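Long-range contacts in epsin 1 (Danio rerio, PDB 5LP0), which probably binds membranes rich in phosphatidylinositol 4,5-bisphosphate through its ENTH domain, bending them and promoting clathrin-coated invaginations in receptor-mediated endocytosis: residues 7-15 / 27-35; 59-70 / 107-118. All coordinates share one frame; numbering follows the deposited sequence. Where two conformers were deposited one is given.

Contact 1: residues 7-15 / 27-35; sequences EAEIKVREA and LMSEIADLT
Lys-11 reaches across to Glu-30 in a salt bridge, NZ to OE1 at 2.6 Å, the ammonium meeting the oxygen nearly along its C-O axis. It ties helix 8-15, the first helix of this ENTH domain model, to segment 27-34 of helix 25-34, the two running roughly antiparallel, 144° between their directions. Lys-11 stays extended from CB to CE and bends only at its last torsion (chi4 -58°), which turns NZ onto the carboxylate at the margin of the interface. A second ion pair lies along helix 8-15 itself: Arg-13 grips OE2 of Glu-9 side-on with NE and NH2, the oxygen in the guanidinium plane. Arg-13 probably binds the inositol lipid, as in a close relative, and here its charge already has an acidic partner.

Beneath the salt bridge the methylenes of Lys-11 fill a hole between Leu-27, Glu-30, Ile-31 and Leu-34, as a knob into a hole, with CG 3.9 Å from Leu-27 CD1. Farther in, the CB of Ala-15 lies against both Leu-27 and Ile-31, while Val-12 touches Ile-31 and packs on Met-47 of helix 38-51. Leu-27 CD2 fits between the two helices, 3.6 Å from Glu-14 CG and 3.8 Å from the backbone O of Lys-11.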
loop_
_atom_site.group_PDB
_atom_site.type_symbol
_atom_site.label_atom_id
_atom_site.label_comp_id
_atom_site.label_asym_id
_atom_site.label_seq_id
_atom_site.Cartn_x
_atom_site.Cartn_y
_atom_site.Cartn_z
ATOM N N GLU A 7 -0.708 -16.407 -6.232
ATOM C CA GLU A 7 0.285 -15.472 -6.711
ATOM C C GLU A 7 0.138 -14.138 -5.996
ATOM O O GLU A 7 0.534 -13.106 -6.525
ATOM C CB GLU A 7 0.174 -15.309 -8.228
ATOM C CG GLU A 7 0.671 -16.551 -8.970
ATOM C CD GLU A 7 0.643 -16.424 -10.478
ATOM O OE1 GLU A 7 -0.248 -15.721 -11.007
ATOM O OE2 GLU A 7 1.513 -17.043 -11.130
ATOM N N ALA A 8 -0.434 -14.170 -4.799
ATOM C CA ALA A 8 -0.697 -12.950 -4.042
ATOM C C ALA A 8 0.568 -12.143 -3.749
ATOM O O ALA A 8 0.584 -10.939 -3.962
ATOM C CB ALA A 8 -1.444 -13.281 -2.758
ATOM N N GLU A 9 1.600 -12.807 -3.245
ATOM C CA GLU A 9 2.836 -12.140 -2.886
ATOM C C GLU A 9 3.475 -11.568 -4.136
ATOM O O GLU A 9 3.941 -10.432 -4.138
ATOM C CB GLU A 9 3.802 -13.080 -2.163
ATOM C CG GLU A 9 5.141 -12.424 -1.875
ATOM C CD GLU A 9 6.126 -13.325 -1.159
ATOM O OE1 GLU A 9 5.765 -14.453 -0.771
ATOM O OE2 GLU A 9 7.287 -12.895 -1.013
ATOM N N ILE A 10 3.484 -12.345 -5.203
ATOM C CA ILE A 10 4.030 -11.889 -6.466
ATOM C C ILE A 10 3.284 -10.655 -7.000
ATOM O O ILE A 10 3.920 -9.723 -7.482
ATOM C CB ILE A 10 4.060 -13.060 -7.475
ATOM C CG1 ILE A 10 5.190 -14.009 -7.066
ATOM C CG2 ILE A 10 4.270 -12.563 -8.885
ATOM C CD1 ILE A 10 5.089 -15.374 -7.681
ATOM N N LYS A 11 1.955 -10.637 -6.902
ATOM C CA LYS A 11 1.188 -9.487 -7.378
ATOM C C LYS A 11 1.546 -8.228 -6.578
ATOM O O LYS A 11 1.686 -7.140 -7.135
ATOM C CB LYS A 11 -0.316 -9.780 -7.289
ATOM C CG LYS A 11 -0.793 -10.704 -8.400
ATOM C CD LYS A 11 -2.261 -11.061 -8.251
ATOM C CE LYS A 11 -2.762 -11.960 -9.378
ATOM N NZ LYS A 11 -2.573 -11.336 -10.727
ATOM N N VAL A 12 1.670 -8.359 -5.267
ATOM C CA VAL A 12 2.094 -7.225 -4.448
ATOM C C VAL A 12 3.493 -6.724 -4.855
ATOM O O VAL A 12 3.722 -5.509 -4.998
ATOM C CB VAL A 12 2.100 -7.583 -2.955
ATOM C CG1 VAL A 12 2.721 -6.462 -2.156
ATOM C CG2 VAL A 12 0.697 -7.879 -2.465
ATOM N N ARG A 13 4.419 -7.652 -5.093
ATOM C CA ARG A 13 5.775 -7.265 -5.495
ATOM C C ARG A 13 5.734 -6.471 -6.793
ATOM O O ARG A 13 6.378 -5.436 -6.923
ATOM C CB ARG A 13 6.681 -8.490 -5.674
ATOM C CG ARG A 13 7.123 -9.090 -4.386
ATOM C CD ARG A 13 7.848 -10.420 -4.599
ATOM N NE ARG A 13 8.314 -10.950 -3.325
ATOM C CZ ARG A 13 9.459 -10.613 -2.742
ATOM N NH1 ARG A 13 10.281 -9.752 -3.331
ATOM N NH2 ARG A 13 9.782 -11.145 -1.569
ATOM N N GLU A 14 4.954 -6.948 -7.748
ATOM C CA GLU A 14 4.826 -6.290 -9.030
ATOM C C GLU A 14 4.255 -4.887 -8.854
ATOM O O GLU A 14 4.717 -3.950 -9.474
ATOM C CB GLU A 14 3.912 -7.109 -9.938
ATOM C CG GLU A 14 3.632 -6.427 -11.255
ATOM C CD GLU A 14 4.859 -6.342 -12.130
ATOM O OE1 GLU A 14 5.680 -7.289 -12.086
ATOM O OE2 GLU A 14 5.015 -5.319 -12.845
ATOM N N ALA A 15 3.246 -4.765 -7.993
ATOM C CA ALA A 15 2.570 -3.506 -7.756
ATOM C C ALA A 15 3.470 -2.496 -7.052
ATOM O O ALA A 15 3.191 -1.304 -7.066
ATOM C CB ALA A 15 1.289 -3.729 -6.930
ATOM N N LEU A 27 -4.359 -4.258 -11.494
ATOM C CA LEU A 27 -3.605 -5.145 -10.620
ATOM C C LEU A 27 -4.033 -4.863 -9.192
ATOM O O LEU A 27 -4.270 -5.789 -8.399
ATOM C CB LEU A 27 -2.105 -4.934 -10.792
ATOM C CG LEU A 27 -1.186 -5.774 -9.901
ATOM C CD1 LEU A 27 -1.517 -7.250 -9.980
ATOM C CD2 LEU A 27 0.283 -5.541 -10.287
ATOM N N MET A 28 -4.168 -3.582 -8.861
ATOM C CA MET A 28 -4.557 -3.226 -7.514
ATOM C C MET A 28 -5.949 -3.800 -7.240
ATOM O O MET A 28 -6.208 -4.273 -6.147
ATOM C CB MET A 28 -4.490 -1.711 -7.245
ATOM C CG MET A 28 -3.023 -1.138 -7.080
ATOM S SD MET A 28 -2.928 0.540 -6.377
ATOM C CE MET A 28 -3.689 1.441 -7.711
ATOM N N SER A 29 -6.840 -3.793 -8.232
ATOM C CA SER A 29 -8.172 -4.345 -8.026
ATOM C C SER A 29 -8.111 -5.846 -7.750
ATOM O O SER A 29 -8.833 -6.349 -6.905
ATOM C CB SER A 29 -9.060 -4.064 -9.234
ATOM O OG SER A 29 -10.364 -4.575 -9.022
ATOM N N GLU A 30 -7.256 -6.556 -8.472
ATOM C CA GLU A 30 -7.062 -7.978 -8.213
ATOM C C GLU A 30 -6.612 -8.238 -6.763
ATOM O O GLU A 30 -7.115 -9.135 -6.088
ATOM C CB GLU A 30 -6.050 -8.572 -9.195
ATOM C CG GLU A 30 -6.518 -8.580 -10.634
ATOM C CD GLU A 30 -5.400 -8.882 -11.622
ATOM O OE1 GLU A 30 -4.409 -9.532 -11.232
ATOM O OE2 GLU A 30 -5.514 -8.460 -12.793
ATOM N N ILE A 31 -5.642 -7.452 -6.301
ATOM C CA ILE A 31 -5.123 -7.583 -4.942
ATOM C C ILE A 31 -6.253 -7.278 -3.935
ATOM O O ILE A 31 -6.419 -7.997 -2.951
ATOM C CB ILE A 31 -3.880 -6.700 -4.719
ATOM C CG1 ILE A 31 -2.754 -7.117 -5.691
ATOM C CG2 ILE A 31 -3.388 -6.819 -3.285
ATOM C CD1 ILE A 31 -1.616 -6.131 -5.772
ATOM N N ALA A 32 -7.076 -6.260 -4.218
ATOM C CA ALA A 32 -8.180 -5.926 -3.336
ATOM C C ALA A 32 -9.153 -7.103 -3.221
ATOM O O ALA A 32 -9.570 -7.433 -2.121
ATOM C CB ALA A 32 -8.918 -4.691 -3.829
ATOM N N ASP A 33 -9.511 -7.751 -4.334
ATOM C CA ASP A 33 -10.381 -8.919 -4.244
ATOM C C ASP A 33 -9.740 -10.020 -3.393
ATOM O O ASP A 33 -10.418 -10.657 -2.594
ATOM C CB ASP A 33 -10.696 -9.491 -5.631
ATOM C CG ASP A 33 -11.703 -8.663 -6.394
ATOM O OD1 ASP A 33 -12.533 -7.978 -5.753
ATOM O OD2 ASP A 33 -11.657 -8.701 -7.638
ATOM N N LEU A 34 -8.426 -10.225 -3.561
ATOM C CA LEU A 34 -7.716 -11.250 -2.796
ATOM C C LEU A 34 -7.682 -10.957 -1.295
ATOM O O LEU A 34 -7.519 -11.872 -0.489
ATOM C CB LEU A 34 -6.297 -11.473 -3.336
ATOM C CG LEU A 34 -6.237 -12.216 -4.679
ATOM C CD1 LEU A 34 -4.861 -12.102 -5.284
ATOM C CD2 LEU A 34 -6.622 -13.687 -4.521
ATOM N N THR A 35 -7.788 -9.693 -0.895
ATOM C CA THR A 35 -7.821 -9.417 0.556
ATOM C C THR A 35 -9.017 -10.013 1.302
ATOM O O THR A 35 -8.984 -10.094 2.530
ATOM C CB THR A 35 -7.738 -7.912 0.917
ATOM O OG1 THR A 35 -8.913 -7.226 0.461
ATOM C CG2 THR A 35 -6.454 -7.278 0.332
#

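Contact 2: residues 59-70 / 107-118; sequences WRHVYKAMTLME and QGVNVREKAKQL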
loop_
_atom_site.group_PDB
_atom_site.type_symbol
_atom_site.label_atom_id
_atom_site.label_comp_id
_atom_site.label_asym_id
_atom_site.label_seq_id
_atom_site.Cartn_x
_atom_site.Cartn_y
_atom_site.Cartn_z
ATOM N N TRP A 59 13.470 3.432 -2.258
ATOM C CA TRP A 59 12.400 4.314 -1.789
ATOM C C TRP A 59 11.073 4.141 -2.533
ATOM O O TRP A 59 9.988 4.294 -1.930
ATOM C CB TRP A 59 12.820 5.775 -1.871
ATOM C CG TRP A 59 12.922 6.278 -3.272
ATOM C CD1 TRP A 59 14.031 6.259 -4.083
ATOM C CD2 TRP A 59 11.879 6.892 -4.035
ATOM N NE1 TRP A 59 13.725 6.802 -5.300
ATOM C CE2 TRP A 59 12.418 7.213 -5.296
ATOM C CE3 TRP A 59 10.537 7.208 -3.771
ATOM C CZ2 TRP A 59 11.663 7.822 -6.298
ATOM C CZ3 TRP A 59 9.790 7.812 -4.770
ATOM C CH2 TRP A 59 10.357 8.123 -6.012
ATOM N N ARG A 60 11.114 3.806 -3.825
ATOM C CA ARG A 60 9.867 3.710 -4.577
ATOM C C ARG A 60 9.057 2.480 -4.112
ATOM O O ARG A 60 7.845 2.464 -4.241
ATOM C CB ARG A 60 10.096 3.654 -6.084
ATOM C CG ARG A 60 8.908 4.238 -6.832
ATOM C CD ARG A 60 9.025 4.051 -8.329
ATOM N NE ARG A 60 10.274 4.608 -8.837
ATOM C CZ ARG A 60 10.422 5.852 -9.276
ATOM N NH1 ARG A 60 9.397 6.697 -9.277
ATOM N NH2 ARG A 60 11.610 6.254 -9.716
ATOM N N HIS A 61 9.718 1.470 -3.548
ATOM C CA HIS A 61 9.008 0.357 -2.910
ATOM C C HIS A 61 8.098 0.930 -1.854
ATOM O O HIS A 61 6.952 0.508 -1.725
ATOM C CB HIS A 61 9.974 -0.602 -2.200
ATOM C CG HIS A 61 10.738 -1.505 -3.116
ATOM N ND1 HIS A 61 11.687 -2.389 -2.648
ATOM C CD2 HIS A 61 10.709 -1.652 -4.462
ATOM C CE1 HIS A 61 12.199 -3.058 -3.668
ATOM N NE2 HIS A 61 11.609 -2.648 -4.773
ATOM N N VAL A 62 8.606 1.889 -1.088
ATOM C CA VAL A 62 7.867 2.417 0.059
ATOM C C VAL A 62 6.733 3.302 -0.449
ATOM O O VAL A 62 5.578 3.193 -0.020
ATOM C CB VAL A 62 8.802 3.273 0.976
ATOM C CG1 VAL A 62 8.030 3.803 2.195
ATOM C CG2 VAL A 62 10.021 2.481 1.434
ATOM N N TYR A 63 7.046 4.176 -1.399
ATOM C CA TYR A 63 6.042 5.072 -1.968
ATOM C C TYR A 63 4.889 4.285 -2.611
ATOM O O TYR A 63 3.713 4.512 -2.296
ATOM C CB TYR A 63 6.727 5.972 -2.991
ATOM C CG TYR A 63 5.848 7.052 -3.561
ATOM C CD1 TYR A 63 5.556 8.195 -2.834
ATOM C CD2 TYR A 63 5.314 6.930 -4.839
ATOM C CE1 TYR A 63 4.764 9.194 -3.362
ATOM C CE2 TYR A 63 4.518 7.917 -5.368
ATOM C CZ TYR A 63 4.245 9.047 -4.624
ATOM O OH TYR A 63 3.454 10.036 -5.168
ATOM N N LYS A 64 5.224 3.325 -3.481
ATOM C CA LYS A 64 4.205 2.526 -4.170
ATOM C C LYS A 64 3.437 1.584 -3.220
ATOM O O LYS A 64 2.238 1.347 -3.408
ATOM C CB LYS A 64 4.825 1.772 -5.351
ATOM C CG LYS A 64 5.228 2.724 -6.486
ATOM C CD LYS A 64 6.100 2.098 -7.581
ATOM C CE LYS A 64 5.278 1.180 -8.471
ATOM N NZ LYS A 64 6.152 0.567 -9.515
ATOM N N ALA A 65 4.106 1.081 -2.193
ATOM C CA ALA A 65 3.416 0.284 -1.176
ATOM C C ALA A 65 2.397 1.136 -0.448
ATOM O O ALA A 65 1.332 0.620 -0.076
ATOM C CB ALA A 65 4.404 -0.347 -0.197
ATOM N N MET A 66 2.640 2.442 -0.306
ATOM C CA MET A 66 1.653 3.282 0.388
ATOM C C MET A 66 0.477 3.529 -0.560
ATOM O O MET A 66 -0.680 3.533 -0.124
ATOM C CB MET A 66 2.226 4.620 0.854
ATOM C CG MET A 66 3.040 4.519 2.127
ATOM S SD MET A 66 3.446 6.129 2.827
ATOM C CE MET A 66 4.692 6.590 1.628
ATOM N N THR A 67 0.743 3.698 -1.853
ATOM C CA THR A 67 -0.337 3.827 -2.829
ATOM C C THR A 67 -1.190 2.565 -2.826
ATOM O O THR A 67 -2.414 2.634 -2.781
ATOM C CB THR A 67 0.221 4.086 -4.193
ATOM O OG1 THR A 67 0.936 5.327 -4.141
ATOM C CG2 THR A 67 -0.901 4.180 -5.230
ATOM N N LEU A 68 -0.542 1.405 -2.811
ATOM C CA LEU A 68 -1.276 0.151 -2.764
ATOM C C LEU A 68 -2.041 0.021 -1.444
ATOM O O LEU A 68 -3.228 -0.330 -1.441
ATOM C CB LEU A 68 -0.329 -1.020 -2.976
ATOM C CG LEU A 68 -0.986 -2.388 -2.807
ATOM C CD1 LEU A 68 -2.078 -2.594 -3.858
ATOM C CD2 LEU A 68 0.049 -3.484 -2.908
ATOM N N MET A 69 -1.403 0.301 -0.320
ATOM C CA MET A 69 -2.076 0.168 0.956
ATOM C C MET A 69 -3.292 1.086 1.002
ATOM O O MET A 69 -4.361 0.657 1.453
ATOM C CB MET A 69 -1.142 0.454 2.130
ATOM C CG MET A 69 -1.753 0.008 3.462
ATOM S SD MET A 69 -1.921 -1.814 3.602
ATOM C CE MET A 69 -0.459 -2.200 4.553
ATOM N N GLU A 70 -3.173 2.320 0.532
ATOM C CA GLU A 70 -4.313 3.213 0.499
ATOM C C GLU A 70 -5.461 2.615 -0.316
ATOM O O GLU A 70 -6.631 2.622 0.102
ATOM C CB GLU A 70 -3.906 4.552 -0.092
ATOM C CG GLU A 70 -5.073 5.524 -0.186
ATOM C CD GLU A 70 -4.668 6.859 -0.749
ATOM O OE1 GLU A 70 -3.576 6.970 -1.351
ATOM O OE2 GLU A 70 -5.446 7.816 -0.578
ATOM N N GLN A 107 13.836 12.657 -3.001
ATOM C CA GLN A 107 12.724 11.746 -3.270
ATOM C C GLN A 107 11.957 11.454 -1.987
ATOM O O GLN A 107 10.776 11.133 -2.023
ATOM C CB GLN A 107 13.213 10.450 -3.926
ATOM C CG GLN A 107 13.934 10.676 -5.276
ATOM C CD GLN A 107 13.016 11.154 -6.385
ATOM O OE1 GLN A 107 11.805 11.236 -6.229
ATOM N NE2 GLN A 107 13.607 11.477 -7.524
ATOM N N GLY A 108 12.635 11.576 -0.852
ATOM C CA GLY A 108 12.012 11.346 0.436
ATOM C C GLY A 108 10.825 12.250 0.688
ATOM O O GLY A 108 9.861 11.821 1.341
ATOM N N VAL A 109 10.839 13.477 0.167
ATOM C CA VAL A 109 9.704 14.373 0.377
ATOM C C VAL A 109 8.366 13.766 -0.084
ATOM O O VAL A 109 7.337 13.986 0.565
ATOM C CB VAL A 109 9.928 15.756 -0.286
ATOM C CG1 VAL A 109 9.539 15.742 -1.747
ATOM C CG2 VAL A 109 9.154 16.825 0.460
ATOM N N ASN A 110 8.359 13.034 -1.195
ATOM C CA ASN A 110 7.141 12.382 -1.656
ATOM C C ASN A 110 6.674 11.317 -0.674
ATOM O O ASN A 110 5.481 11.169 -0.427
ATOM C CB ASN A 110 7.370 11.669 -2.997
ATOM C CG ASN A 110 8.058 12.532 -4.027
ATOM O OD1 ASN A 110 7.469 13.487 -4.535
ATOM N ND2 ASN A 110 9.299 12.177 -4.378
ATOM N N VAL A 111 7.629 10.579 -0.109
ATOM C CA VAL A 111 7.299 9.554 0.871
ATOM C C VAL A 111 6.705 10.188 2.120
ATOM O O VAL A 111 5.682 9.730 2.626
ATOM C CB VAL A 111 8.528 8.695 1.246
ATOM C CG1 VAL A 111 8.199 7.717 2.362
ATOM C CG2 VAL A 111 8.995 7.949 0.014
ATOM N N ARG A 112 7.300 11.276 2.598
ATOM C CA ARG A 112 6.869 11.883 3.851
ATOM C C ARG A 112 5.474 12.451 3.716
ATOM O O ARG A 112 4.648 12.305 4.626
ATOM C CB ARG A 112 7.839 12.992 4.294
ATOM C CG ARG A 112 9.242 12.463 4.644
ATOM C CD ARG A 112 10.144 13.534 5.248
ATOM N NE ARG A 112 10.588 14.597 4.337
ATOM C CZ ARG A 112 11.655 14.541 3.542
ATOM N NH1 ARG A 112 12.405 13.449 3.469
ATOM N NH2 ARG A 112 11.983 15.604 2.804
ATOM N N GLU A 113 5.189 13.072 2.578
ATOM C CA GLU A 113 3.870 13.663 2.379
ATOM C C GLU A 113 2.778 12.601 2.217
ATOM O O GLU A 113 1.706 12.738 2.800
ATOM C CB GLU A 113 3.889 14.606 1.170
ATOM C CG GLU A 113 2.528 15.164 0.790
ATOM C CD GLU A 113 1.979 16.159 1.788
ATOM O OE1 GLU A 113 2.706 16.554 2.721
ATOM O OE2 GLU A 113 0.798 16.545 1.622
ATOM N N LYS A 114 3.063 11.546 1.443
ATOM C CA LYS A 114 2.116 10.452 1.274
ATOM C C LYS A 114 1.831 9.784 2.625
ATOM O O LYS A 114 0.683 9.480 2.927
ATOM C CB LYS A 114 2.629 9.466 0.218
ATOM C CG LYS A 114 1.671 8.321 -0.087
ATOM C CD LYS A 114 2.110 7.486 -1.296
ATOM C CE LYS A 114 1.730 8.158 -2.600
ATOM N NZ LYS A 114 0.264 8.172 -2.854
ATOM N N ALA A 115 2.861 9.579 3.446
ATOM C CA ALA A 115 2.690 9.020 4.779
ATOM C C ALA A 115 1.805 9.922 5.646
ATOM O O ALA A 115 0.925 9.448 6.345
ATOM C CB ALA A 115 4.037 8.801 5.453
ATOM N N LYS A 116 2.054 11.227 5.621
ATOM C CA LYS A 116 1.257 12.173 6.395
ATOM C C LYS A 116 -0.222 11.999 6.071
ATOM O O LYS A 116 -1.078 11.916 6.984
ATOM C CB LYS A 116 1.700 13.594 6.059
ATOM C CG LYS A 116 0.920 14.685 6.749
ATOM C CD LYS A 116 1.340 16.068 6.279
ATOM C CE LYS A 116 0.522 17.128 6.975
ATOM N NZ LYS A 116 1.112 18.470 6.756
ATOM N N GLN A 117 -0.538 11.970 4.770
ATOM C CA GLN A 117 -1.933 11.847 4.345
ATOM C C GLN A 117 -2.554 10.501 4.704
ATOM O O GLN A 117 -3.742 10.430 5.045
ATOM C CB GLN A 117 -2.081 12.132 2.845
ATOM C CG GLN A 117 -1.523 13.488 2.434
ATOM C CD GLN A 117 -2.195 14.667 3.098
ATOM O OE1 GLN A 117 -3.304 14.575 3.624
ATOM N NE2 GLN A 117 -1.553 15.808 3.008
ATOM N N LEU A 118 -1.767 9.436 4.628
ATOM C CA LEU A 118 -2.291 8.123 4.928
ATOM C C LEU A 118 -2.571 7.997 6.417
ATOM O O LEU A 118 -3.544 7.378 6.814
ATOM C CB LEU A 118 -1.324 7.039 4.426
ATOM C CG LEU A 118 -1.676 5.565 4.604
ATOM C CD1 LEU A 118 -3.041 5.314 4.024
ATOM C CD2 LEU A 118 -0.643 4.666 3.938
HETATM O O HOH W 1 -1.187 6.614 -0.573
#
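The indole of Trp-59 is held between two side chains: Gln-107 CB lies over one face, 3.8 Å from the centroid of the six-membered ring in a CH-pi contact, and Arg-60 CB covers the opposite face. Gln-107 folds back at chi2 (-69°), laying its amide almost parallel to the indole, 10° apart, with OE1 3.4 Å from CZ2 of Trp-59. Tyr-63 takes Lys-114 CE over one face, 3.6 Å from the ring centroid, and the O of Asn-110 at its edge. Beyond CE, Lys-114 NZ makes an off-centre cation-pi contact with the same ring, a weak hydrogen bond to Thr-67 OG1 and a 3.1 Å bond to a water, which accepts from NZ and donates to Glu-70 OE1. The other carboxylate oxygen of Glu-70 pairs with Lys-74.

Below this polar rim Met-66 and Val-111 interlock as knobs into holes. Met-66 bends at its last torsion, setting CE 3.8 Å from Val-111 CG1, and SD rests on Ala-115. The two segments run side by side in the same direction, 24° apart, in the right-handed helical solenoid of the ENTH fold. Helix 38-51 and helix 78-86 meet Met-69, helix 25-34 covers Leu-68, and the ring of Tyr-99 meets that of Trp-59.

How the contacts relate
Residues 7-35 form contact 1 and come wholly ahead of contact 2; the two centres are about 18 Å apart, with the middle of the chain between them. Helix 59-75 joins them: one side of it meets helix 108-122, while Leu-68 packs against Val-12, Met-28 and Ile-31, with CD1 3.7 Å from Met-28 CG. Helix 8-15 is thus linked to the all-helical body; CE of Lys-64 touches the O of Ala-15, and its NZ bonds backbone oxygens of Ser-17, Asp-19 and Trp-21. Arg-13 on helix 8-15 and His-61 on helix 59-75 probably bind the inositol lipid together with Asn-18 and Arg-51, so helices from both contacts supply residues to one likely lipid site.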